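Side-chain contact in PPR (Rhodospirillum centenum, PDB 1MZU), which senses light through a bound 4'-hydroxycinnamic acid in its photoactive yellow protein domain and probably relays the signal as a histidine kinase: residues V100-Q104 with M105-R109. Residues are numbered along the deposited sequence; the frame is centred on the assembly and turned at random.
Sequences VFDFQ and MAPVR. With HC4 (4'-hydroxycinnamic acid), chain D.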
# COMPACT_ATOMS: atom_id res chain seq x y z
N VAL A 100 -1.11 -11.86 -4.28
CA VAL A 100 -1.73 -12.67 -3.24
C VAL A 100 -1.02 -12.39 -1.91
O VAL A 100 0.21 -12.46 -1.82
CB VAL A 100 -1.75 -14.20 -3.64
CG1 VAL A 100 -0.34 -14.80 -3.75
CG2 VAL A 100 -2.61 -15.01 -2.68
N PHE A 101 -1.80 -11.97 -0.92
CA PHE A 101 -1.30 -11.67 0.42
C PHE A 101 -1.31 -12.91 1.31
O PHE A 101 -2.37 -13.51 1.56
CB PHE A 101 -2.12 -10.54 1.06
CG PHE A 101 -1.73 -9.16 0.58
CD1 PHE A 101 -0.42 -8.90 0.15
CD2 PHE A 101 -2.68 -8.11 0.57
CE1 PHE A 101 -0.04 -7.61 -0.31
CE2 PHE A 101 -2.31 -6.81 0.11
CZ PHE A 101 -0.98 -6.57 -0.33
N ASP A 102 -0.11 -13.30 1.77
CA ASP A 102 0.10 -14.48 2.62
C ASP A 102 -0.03 -14.19 4.12
O ASP A 102 0.97 -14.04 4.84
CB ASP A 102 1.46 -15.11 2.31
CG ASP A 102 1.56 -16.56 2.76
OD1 ASP A 102 0.66 -17.36 2.39
OD2 ASP A 102 2.53 -16.90 3.47
N PHE A 103 -1.28 -14.15 4.57
CA PHE A 103 -1.61 -13.89 5.97
C PHE A 103 -1.50 -15.17 6.80
O PHE A 103 -1.21 -16.23 6.26
CB PHE A 103 -3.01 -13.29 6.09
CG PHE A 103 -3.14 -11.90 5.50
CD1 PHE A 103 -4.39 -11.42 5.07
CD2 PHE A 103 -2.02 -11.06 5.39
CE1 PHE A 103 -4.52 -10.10 4.53
CE2 PHE A 103 -2.12 -9.76 4.86
CZ PHE A 103 -3.37 -9.26 4.43
N GLN A 104 -1.75 -15.06 8.10
CA GLN A 104 -1.68 -16.19 9.03
C GLN A 104 -2.74 -17.26 8.76
O GLN A 104 -2.45 -18.45 8.80
CB GLN A 104 -1.82 -15.69 10.48
CG GLN A 104 -0.78 -14.65 10.86
CD GLN A 104 -0.67 -14.46 12.35
OE1 GLN A 104 -1.43 -13.69 12.94
NE2 GLN A 104 0.29 -15.14 12.97
N MET A 105 -3.94 -16.80 8.42
CA MET A 105 -5.08 -17.68 8.14
C MET A 105 -5.07 -18.33 6.75
O MET A 105 -4.72 -19.50 6.61
CB MET A 105 -6.41 -16.95 8.39
CG MET A 105 -6.50 -16.24 9.75
SD MET A 105 -6.18 -17.31 11.19
CE MET A 105 -6.23 -16.10 12.54
N ALA A 106 -5.39 -17.54 5.72
CA ALA A 106 -5.48 -18.04 4.34
C ALA A 106 -5.01 -17.02 3.29
O ALA A 106 -4.89 -15.84 3.60
CB ALA A 106 -6.93 -18.43 4.07
N PRO A 107 -4.63 -17.49 2.06
CA PRO A 107 -4.19 -16.60 0.98
C PRO A 107 -5.35 -15.76 0.41
O PRO A 107 -6.37 -16.31 -0.02
CB PRO A 107 -3.66 -17.58 -0.06
CG PRO A 107 -3.10 -18.66 0.75
CD PRO A 107 -4.21 -18.88 1.76
N VAL A 108 -5.18 -14.44 0.45
CA VAL A 108 -6.18 -13.48 -0.05
C VAL A 108 -5.67 -12.89 -1.38
O VAL A 108 -4.68 -12.15 -1.40
CB VAL A 108 -6.43 -12.32 0.99
CG1 VAL A 108 -7.54 -11.38 0.52
CG2 VAL A 108 -6.77 -12.89 2.36
N ARG A 109 -6.36 -13.23 -2.48
CA ARG A 109 -6.02 -12.75 -3.83
C ARG A 109 -6.50 -11.31 -4.03
O ARG A 109 -7.66 -11.02 -3.77
CB ARG A 109 -6.62 -13.68 -4.90
CG ARG A 109 -6.12 -13.39 -6.32
CD ARG A 109 -6.29 -14.58 -7.26
NE ARG A 109 -5.90 -14.26 -8.63
CZ ARG A 109 -4.64 -14.21 -9.09
NH1 ARG A 109 -3.61 -14.46 -8.29
NH2 ARG A 109 -4.42 -13.88 -10.35
C1 HC4 D . 2.66 -9.60 3.30
O1 HC4 D . 3.51 -9.70 4.24
C2 HC4 D . 1.49 -8.76 3.35
C3 HC4 D . 1.11 -8.12 4.45
C1' HC4 D . 0.15 -7.06 4.52
C2' HC4 D . -0.14 -6.44 5.81
C3' HC4 D . -1.02 -5.33 5.88
C4' HC4 D . -1.55 -4.78 4.68
C5' HC4 D . -1.26 -5.37 3.43
C6' HC4 D . -0.40 -6.48 3.37
O4' HC4 D . -2.36 -3.74 4.71
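F103 crosses V108 in the loop at the turn end of a beta hairpin, its ring atom CD1 3.9 Å from V108 CG2, while the other side of the same ring turns its edge to the 4'-hydroxycinnamic acid, CE2 lying 3.5 Å from C1'. F101 meets the chromophore differently: the C5'-C6' edge of the phenol ring points at the face of F101, C6' standing 3.6 Å above its centre in a T-shaped (edge-to-face) arrangement. Phenylalanine suits both places, offering face or edge without a polar group. The F101 CB also lies over one face of the F103 ring, offset toward its rim; with CG anti to the carbonyl carbon (chi1 -67°), F103 is set between that CB, V108 and the ligand. An alanine in place of F101 would probably remove the face on which the C5'-C6' edge rests, opening a gap beside the phenol ring and letting it shift. Behind these rings the backbone fixes the register: F101 and V108 form an antiparallel hydrogen-bonded pair, F101 N to V108 O at 2.9 Å and V108 N to F101 O at 3.2 Å, the latter nearly straight (173°). On the other face of the sheet V100 and P107 lie side by side, V100 CG2 3.8 Å from P107 CB, a small apolar patch on the exposed surface. The hairpin joins strands 94-102 and 107-116, the former an outermost strand of the PAS domain's antiparallel sheet. Y47 OH, E51 OE2 and the backbone N of C74 hydrogen-bond to the ligand. The two phenylalanines thus add apolar, van der Waals packing to the chromophore site.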